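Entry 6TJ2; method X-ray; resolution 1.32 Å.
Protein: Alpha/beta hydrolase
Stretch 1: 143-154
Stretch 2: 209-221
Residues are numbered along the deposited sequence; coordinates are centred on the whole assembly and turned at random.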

# COMPACT_ATOMS: atom_id res chain seq x y z
N PHE A 143 -3.85 -10.29 14.37
CA PHE A 143 -3.72 -9.31 15.45
C PHE A 143 -2.48 -9.62 16.26
O PHE A 143 -2.12 -10.80 16.47
N ALA A 144 -1.83 -8.58 16.76
CA ALA A 144 -0.70 -8.70 17.69
C ALA A 144 -0.91 -7.70 18.81
O ALA A 144 -0.24 -6.67 18.83
N PRO A 145 -1.88 -7.93 19.70
CA PRO A 145 -2.08 -6.98 20.79
C PRO A 145 -0.77 -6.76 21.54
O PRO A 145 0.07 -7.64 21.68
N LEU A 146 -0.65 -5.54 22.07
CA LEU A 146 0.42 -5.27 23.06
C LEU A 146 -0.02 -5.81 24.43
O LEU A 146 -1.23 -6.04 24.65
N ASP A 147 0.94 -5.85 25.35
CA ASP A 147 0.66 -6.23 26.75
C ASP A 147 -0.48 -5.39 27.32
O ASP A 147 -0.50 -4.15 27.13
N GLY A 148 -1.42 -6.05 28.00
CA GLY A 148 -2.58 -5.40 28.63
C GLY A 148 -3.72 -5.07 27.70
O GLY A 148 -4.72 -4.45 28.10
N GLN A 149 -3.64 -5.40 26.42
CA GLN A 149 -4.70 -5.15 25.44
C GLN A 149 -5.42 -6.45 25.07
O GLN A 149 -4.89 -7.55 25.25
N SER A 150 -6.64 -6.31 24.62
CA SER A 150 -7.44 -7.39 24.02
C SER A 150 -7.36 -7.34 22.50
O SER A 150 -6.94 -6.33 21.88
N VAL A 151 -7.89 -8.39 21.87
CA VAL A 151 -8.08 -8.37 20.41
C VAL A 151 -9.10 -7.31 20.01
O VAL A 151 -8.84 -6.51 19.08
N ALA A 152 -10.19 -7.20 20.74
CA ALA A 152 -11.25 -6.22 20.44
C ALA A 152 -10.69 -4.78 20.55
O ALA A 152 -11.10 -3.95 19.69
N ASP A 153 -9.75 -4.57 21.45
CA ASP A 153 -9.10 -3.25 21.65
C ASP A 153 -8.45 -2.78 20.34
O ASP A 153 -8.13 -1.58 20.23
N GLN A 154 -8.08 -3.66 19.42
CA GLN A 154 -7.34 -3.25 18.21
C GLN A 154 -8.25 -2.58 17.21
O GLN A 154 -7.74 -1.93 16.30
N PRO A 209 -12.88 -14.58 24.68
CA PRO A 209 -11.48 -14.43 24.36
C PRO A 209 -11.17 -13.18 23.53
O PRO A 209 -9.99 -12.79 23.52
N LEU A 210 -12.14 -12.66 22.84
CA LEU A 210 -11.90 -11.44 22.01
C LEU A 210 -11.77 -10.21 22.90
O LEU A 210 -11.14 -9.24 22.49
N PHE A 211 -12.35 -10.22 24.09
CA PHE A 211 -12.42 -9.03 24.96
C PHE A 211 -11.49 -9.15 26.16
O PHE A 211 -11.30 -8.13 26.88
N GLU A 212 -10.86 -10.28 26.41
CA GLU A 212 -9.94 -10.44 27.57
C GLU A 212 -8.64 -9.68 27.32
O GLU A 212 -8.02 -9.75 26.22
N LYS A 213 -8.19 -8.96 28.33
CA LYS A 213 -6.86 -8.32 28.34
C LYS A 213 -5.79 -9.37 28.45
O LYS A 213 -5.94 -10.27 29.30
N LEU A 214 -4.77 -9.34 27.60
CA LEU A 214 -3.74 -10.37 27.62
C LEU A 214 -2.46 -9.91 28.28
O LEU A 214 -1.98 -8.82 27.98
N ASP A 215 -1.91 -10.77 29.12
CA ASP A 215 -0.57 -10.57 29.69
C ASP A 215 0.46 -11.12 28.70
O ASP A 215 0.56 -12.36 28.52
N LEU A 216 1.17 -10.22 28.04
CA LEU A 216 2.08 -10.56 26.92
C LEU A 216 3.50 -10.06 27.15
O LEU A 216 4.28 -10.02 26.23
N LYS A 217 3.86 -9.82 28.42
CA LYS A 217 5.23 -9.41 28.75
C LYS A 217 6.23 -10.46 28.28
O LYS A 217 7.30 -10.09 27.72
N LYS A 218 5.93 -11.75 28.51
CA LYS A 218 6.87 -12.81 28.12
C LYS A 218 7.03 -12.77 26.60
O LYS A 218 8.15 -12.84 26.11
N PHE A 219 5.92 -12.73 25.85
CA PHE A 219 5.99 -12.71 24.38
C PHE A 219 6.92 -11.61 23.88
O PHE A 219 7.76 -11.86 23.00
N TYR A 220 6.76 -10.42 24.44
CA TYR A 220 7.54 -9.24 23.98
C TYR A 220 8.98 -9.29 24.51
O TYR A 220 9.76 -8.51 23.95
N SER A 221 9.38 -10.25 25.34
CA SER A 221 10.80 -10.45 25.72
C SER A 221 11.44 -11.56 24.90
O SER A 221 12.67 -11.64 24.91

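Stretches 143-154 and 209-221 of the alpha/beta hydrolase run alongside each other and bury 760 Å² between them, joined by backbone hydrogen bonds and two salt bridges. In the type II turn from Leu 146 to Gln 149, Gly 148 N donates to Leu 214 O (2.8 Å), and Leu 214 N returns a bond to Gln 149 O (3.0 Å), so both polar backbone atoms of Leu 214 are satisfied across the contact. Asp 147 (chi1 t) starts sideways, but its carboxylate reaches over: OD1 accepts from Leu 216 N (2.9 Å) and OD2 forms a salt bridge with Lys 217 NZ (2.9 Å). Asp 147 OD1 also lies 3.6 Å from Asp 215 OD1, a close approach of like charges. Tyr 220 (m) points toward the first stretch; its OH donates to Pro 145 O (2.7 Å), which lies at the ring edge, while Leu 146 CD2 packs 3.9 Å from Tyr 220 CZ. Pro 145 CB meets Leu 216 CD1 at 4.2 Å. Gln 149 (m) points away and serves its own stretch, its OE1 accepting from Leu 146 N and Gln 154 NE2 (both 2.9 Å).

At the other end, Ser 150 (p) points in. Its OG accepts from Asp 153 N (2.9 Å) and hydrogen-bonds water 1 (2.7 Å), which donates to Phe 211 O (2.8 Å). Asp 153 OD2 takes Ser 150 N (3.0 Å) and the salt-bridging Lys 213 NZ (2.9 Å); Lys 213 NZ bonds only weakly to Asp 153 OD1 (3.2 Å). Water 2 accepts from Val 151 N (2.9 Å) and donates to Pro 209 O and Glu 212 O (both 2.8 Å), bridging the stretches. Ala 152 N donates to Leu 210 O (2.9 Å), and Ala 152 CB packs obliquely against Phe 211 CE1 (3.6 Å).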

# COMPACT_ATOMS: atom_id res chain seq x y z
CB PHE A 143 -4.97 -9.34 16.33
CG PHE A 143 -6.21 -9.02 15.56
CD1 PHE A 143 -6.43 -7.71 15.15
CD2 PHE A 143 -7.11 -10.01 15.16
CE1 PHE A 143 -7.56 -7.41 14.38
CE2 PHE A 143 -8.19 -9.70 14.35
CZ PHE A 143 -8.44 -8.41 14.01
CB ALA A 144 0.58 -8.48 16.91
CB PRO A 145 -3.12 -7.63 21.70
CG PRO A 145 -3.82 -8.60 20.76
CD PRO A 145 -2.78 -9.10 19.77
CB LEU A 146 0.64 -3.74 23.14
CG LEU A 146 1.08 -3.07 21.83
CD1 LEU A 146 1.26 -1.55 22.01
CD2 LEU A 146 2.36 -3.68 21.32
CB ASP A 147 1.93 -6.11 27.57
CG ASP A 147 1.65 -6.52 29.01
OD1 ASP A 147 1.08 -7.58 29.25
OD2 ASP A 147 1.99 -5.70 29.91
CB GLN A 149 -4.12 -4.58 24.14
CG GLN A 149 -3.34 -3.27 24.31
CD GLN A 149 -2.81 -2.76 23.00
OE1 GLN A 149 -2.74 -3.47 21.97
NE2 GLN A 149 -2.38 -1.49 22.99
CB SER A 150 -8.88 -7.31 24.44
OG SER A 150 -9.50 -6.16 23.88
CB VAL A 151 -8.44 -9.78 19.91
CG1 VAL A 151 -8.90 -9.73 18.47
CG2 VAL A 151 -7.29 -10.72 20.10
CB ALA A 152 -12.42 -6.43 21.39
CB ASP A 153 -8.07 -3.26 22.77
CG ASP A 153 -8.60 -3.26 24.21
OD1 ASP A 153 -9.79 -2.86 24.38
OD2 ASP A 153 -7.81 -3.63 25.08
CB GLN A 154 -6.75 -4.49 17.53
CG GLN A 154 -5.84 -5.34 18.41
CD GLN A 154 -4.89 -4.55 19.27
OE1 GLN A 154 -4.12 -3.71 18.72
NE2 GLN A 154 -4.94 -4.75 20.57
CB PRO A 209 -11.13 -15.72 23.59
CG PRO A 209 -12.16 -16.71 24.07
CD PRO A 209 -13.42 -15.87 24.23
CB LEU A 210 -13.05 -11.28 21.02
CG LEU A 210 -12.99 -12.15 19.77
CD1 LEU A 210 -12.93 -13.64 20.09
CD2 LEU A 210 -14.23 -11.86 18.91
CB PHE A 211 -13.85 -8.79 25.42
CG PHE A 211 -14.77 -8.39 24.30
CD1 PHE A 211 -14.87 -7.05 23.95
CD2 PHE A 211 -15.48 -9.32 23.58
CE1 PHE A 211 -15.68 -6.67 22.90
CE2 PHE A 211 -16.31 -8.92 22.55
CZ PHE A 211 -16.39 -7.61 22.18
CB GLU A 212 -9.65 -11.92 27.82
CG GLU A 212 -10.80 -12.70 28.37
CD GLU A 212 -10.43 -14.14 28.58
OE1 GLU A 212 -10.49 -14.92 27.62
OE2 GLU A 212 -10.08 -14.49 29.74
CB LYS A 213 -6.74 -7.37 29.54
CG LYS A 213 -7.78 -6.30 29.55
CD LYS A 213 -8.04 -5.55 28.29
CE LYS A 213 -8.61 -4.19 28.65
NZ LYS A 213 -9.30 -3.50 27.51
CB LEU A 214 -3.52 -10.82 26.17
CG LEU A 214 -4.77 -11.30 25.45
CD1 LEU A 214 -4.44 -11.60 24.02
CD2 LEU A 214 -5.34 -12.55 26.11
CB ASP A 215 -0.44 -11.25 31.05
CG ASP A 215 0.89 -10.99 31.72
OD1 ASP A 215 1.91 -10.64 31.02
OD2 ASP A 215 0.89 -11.13 33.00
CB LEU A 216 1.49 -10.00 25.62
CG LEU A 216 0.13 -10.50 25.22
CD1 LEU A 216 -0.38 -9.72 24.03
CD2 LEU A 216 0.21 -11.99 24.89
CB LYS A 217 5.36 -9.22 30.26
CG LYS A 217 4.51 -8.07 30.79
CD LYS A 217 4.85 -7.80 32.25
CE LYS A 217 4.31 -6.45 32.68
NZ LYS A 217 2.83 -6.43 32.63
CB LYS A 218 6.48 -14.17 28.70
CG LYS A 218 7.40 -15.27 28.22
CD LYS A 218 7.43 -16.50 29.11
CE LYS A 218 8.56 -17.46 28.78
NZ LYS A 218 9.87 -16.81 28.95
CB PHE A 219 4.61 -12.54 23.76
CG PHE A 219 4.67 -12.34 22.27
CD1 PHE A 219 4.90 -13.41 21.44
CD2 PHE A 219 4.62 -11.08 21.70
CE1 PHE A 219 5.07 -13.22 20.09
CE2 PHE A 219 4.77 -10.89 20.33
CZ PHE A 219 4.97 -11.97 19.52
CB TYR A 220 6.84 -7.93 24.33
CG TYR A 220 5.67 -7.70 23.39
CD1 TYR A 220 5.91 -7.41 22.05
CD2 TYR A 220 4.38 -7.90 23.77
CE1 TYR A 220 4.86 -7.23 21.16
CE2 TYR A 220 3.32 -7.77 22.89
CZ TYR A 220 3.55 -7.43 21.57
OH TYR A 220 2.55 -7.30 20.64
CB SER A 221 10.87 -10.77 27.18
OG SER A 221 10.47 -12.12 27.41
O HOH W 1 -11.26 -5.54 25.78
O HOH W 2 -8.18 -10.69 23.60